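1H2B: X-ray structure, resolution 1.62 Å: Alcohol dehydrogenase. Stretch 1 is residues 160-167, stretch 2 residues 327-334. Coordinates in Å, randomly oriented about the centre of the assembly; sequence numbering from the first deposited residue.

Stretch 1 (160-167) LVEMAPLA
Stretch 2 (327-334) VRVEVDIH

Stretch 1 begins in helix, turns through M163 to L166 (a type I turn) with helical backbone angles, and continues as helix beyond; M163 N to L160 O and A164 N to V161 O, both 3.0 Å, and L166 N to M163 O, 2.9 Å, tie its backbone. Stretch 2 is extended throughout, a regular strand from V331 onward. The extended backbone alternates its side chains, so V329, V331 and I333 point toward stretch 1 while E330 points away. These beta-branched residues favour extended backbone and offer compact apolar surface. The contacts follow a reversed order: V161 with I333 (CA to CA 8.6 Å), E162 with V331 (6.4 Å), L166 with V329.

No direct hydrogen bond crosses the 385 Å² contact, which rests largely on apolar packing. V329, chi1 t, packs against both P165 and L166, with CG1 3.6 Å from P165 CB and CG2 3.8 Å from L166 CD2. The proline ring restricts phi, compatible with the observed -63°, and presents a compact apolar surface to V329 and V331; its CG lies 4.1 Å from V331 CG1. L166 starts sideways, but chi1 m and chi2 t carry its end nearer. V161, chi1 t, meets the m,t side chain of I333, CG1 to CD1 4.3 Å.

E162 also starts sideways; chi1 m and chi2 t carry its end nearer to stretch 2. Its length lets the apolar stem pack, CG 3.6 Å from V331 CG2, while OE1 forms a salt bridge with R328 NH1 at 3.5 Å on the more exposed side. R328, long enough to span the gap, is t,t before chi3 turns to 93°, and its NH2 makes a second salt bridge, 3.5 Å, to E330 OE1. One water joins the backbones, donating to E162 O (2.8 Å) and accepting from V329 N (2.9 Å).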

# COMPACT_ATOMS: atom_id res chain seq x y z
N LEU B 160 4.39 -13.95 33.12
CA LEU B 160 2.99 -13.78 32.63
C LEU B 160 2.46 -12.40 33.02
O LEU B 160 1.87 -11.66 32.20
CB LEU B 160 2.07 -14.89 33.18
CG LEU B 160 0.58 -14.79 32.82
CD1 LEU B 160 0.42 -14.97 31.33
CD2 LEU B 160 -0.18 -15.88 33.52
N VAL B 161 2.66 -12.04 34.28
CA VAL B 161 2.15 -10.77 34.79
C VAL B 161 2.80 -9.58 34.08
O VAL B 161 2.13 -8.58 33.76
CB VAL B 161 2.44 -10.69 36.32
CG1 VAL B 161 2.20 -9.27 36.88
CG2 VAL B 161 1.56 -11.71 37.05
N GLU B 162 4.11 -9.68 33.80
CA GLU B 162 4.84 -8.67 33.08
C GLU B 162 4.34 -8.47 31.64
O GLU B 162 4.55 -7.43 31.07
CB GLU B 162 6.34 -9.01 33.10
CG GLU B 162 7.02 -8.57 34.39
CD GLU B 162 8.54 -8.70 34.34
OE1 GLU B 162 9.13 -8.70 33.22
OE2 GLU B 162 9.13 -8.80 35.44
N MET B 163 3.66 -9.47 31.10
CA MET B 163 3.08 -9.37 29.78
C MET B 163 1.71 -8.72 29.78
O MET B 163 1.16 -8.47 28.70
CB MET B 163 2.97 -10.77 29.16
CG MET B 163 4.38 -11.36 28.83
SD MET B 163 4.25 -12.97 27.97
CE MET B 163 3.87 -12.46 26.27
N ALA B 164 1.11 -8.49 30.95
CA ALA B 164 -0.26 -8.02 30.98
C ALA B 164 -0.48 -6.77 30.10
O ALA B 164 -1.45 -6.72 29.33
CB ALA B 164 -0.76 -7.71 32.42
N PRO B 165 0.40 -5.77 30.22
CA PRO B 165 0.15 -4.55 29.44
C PRO B 165 0.18 -4.74 27.95
O PRO B 165 -0.35 -3.83 27.28
CB PRO B 165 1.27 -3.60 29.91
CG PRO B 165 1.46 -4.07 31.34
CD PRO B 165 1.55 -5.58 31.14
N LEU B 166 0.72 -5.84 27.44
CA LEU B 166 0.69 -6.05 25.97
C LEU B 166 -0.76 -6.13 25.46
O LEU B 166 -1.03 -5.83 24.28
CB LEU B 166 1.45 -7.36 25.57
CG LEU B 166 2.90 -7.35 26.06
CD1 LEU B 166 3.45 -8.71 25.67
CD2 LEU B 166 3.74 -6.26 25.33
N ALA B 167 -1.71 -6.51 26.34
CA ALA B 167 -3.10 -6.74 25.95
C ALA B 167 -3.87 -5.47 25.59
O ALA B 167 -4.88 -5.54 24.90
CB ALA B 167 -3.85 -7.45 27.08
N VAL B 327 10.70 -6.66 23.06
CA VAL B 327 9.94 -5.63 23.73
C VAL B 327 9.70 -6.13 25.15
O VAL B 327 9.41 -7.31 25.39
CB VAL B 327 8.62 -5.28 22.97
CG1 VAL B 327 7.65 -6.44 22.98
CG2 VAL B 327 7.93 -4.06 23.59
N ARG B 328 9.83 -5.22 26.11
CA ARG B 328 9.58 -5.55 27.50
C ARG B 328 8.94 -4.37 28.21
O ARG B 328 9.40 -3.24 28.09
CB ARG B 328 10.88 -5.92 28.21
CG ARG B 328 10.62 -6.39 29.64
CD ARG B 328 11.88 -6.66 30.47
NE ARG B 328 12.29 -5.48 31.24
CZ ARG B 328 11.60 -4.93 32.25
NH1 ARG B 328 10.44 -5.46 32.65
NH2 ARG B 328 12.07 -3.85 32.86
N VAL B 329 7.88 -4.64 28.95
CA VAL B 329 7.12 -3.58 29.60
C VAL B 329 7.74 -3.30 30.95
O VAL B 329 8.12 -4.22 31.67
CB VAL B 329 5.62 -3.96 29.76
CG1 VAL B 329 4.80 -2.76 30.17
CG2 VAL B 329 5.05 -4.48 28.41
N GLU B 330 7.88 -2.02 31.25
CA GLU B 330 8.24 -1.53 32.57
C GLU B 330 6.99 -1.58 33.47
O GLU B 330 6.02 -0.83 33.26
CB GLU B 330 8.82 -0.11 32.43
CG GLU B 330 9.19 0.54 33.75
CD GLU B 330 10.40 -0.10 34.41
OE1 GLU B 330 11.36 -0.50 33.69
OE2 GLU B 330 10.37 -0.22 35.66
N VAL B 331 7.01 -2.49 34.45
CA VAL B 331 5.83 -2.71 35.26
C VAL B 331 6.01 -2.34 36.72
O VAL B 331 7.07 -2.56 37.31
CB VAL B 331 5.24 -4.16 35.10
CG1 VAL B 331 4.86 -4.42 33.63
CG2 VAL B 331 6.22 -5.21 35.56
N ASP B 332 4.95 -1.79 37.28
CA ASP B 332 4.82 -1.42 38.67
C ASP B 332 3.69 -2.31 39.27
O ASP B 332 2.50 -2.05 39.08
CB ASP B 332 4.50 0.07 38.69
CG ASP B 332 4.31 0.62 40.07
OD1 ASP B 332 4.96 0.12 41.00
OD2 ASP B 332 3.49 1.53 40.32
N ILE B 333 4.08 -3.35 40.02
CA ILE B 333 3.13 -4.36 40.48
C ILE B 333 2.54 -4.00 41.82
O ILE B 333 3.29 -3.67 42.76
CB ILE B 333 3.80 -5.74 40.57
CG1 ILE B 333 4.32 -6.17 39.20
CG2 ILE B 333 2.81 -6.78 41.10
CD1 ILE B 333 5.24 -7.34 39.22
N HIS B 334 1.22 -4.06 41.89
CA HIS B 334 0.46 -3.78 43.10
C HIS B 334 -0.65 -4.79 43.29
O HIS B 334 -0.99 -5.55 42.38
CB HIS B 334 -0.09 -2.37 43.05
CG HIS B 334 0.99 -1.34 43.04
ND1 HIS B 334 1.63 -0.93 44.19
CD2 HIS B 334 1.59 -0.70 42.01
CE1 HIS B 334 2.57 -0.05 43.88
NE2 HIS B 334 2.57 0.11 42.56
O HOH W 1 6.68 -7.27 29.22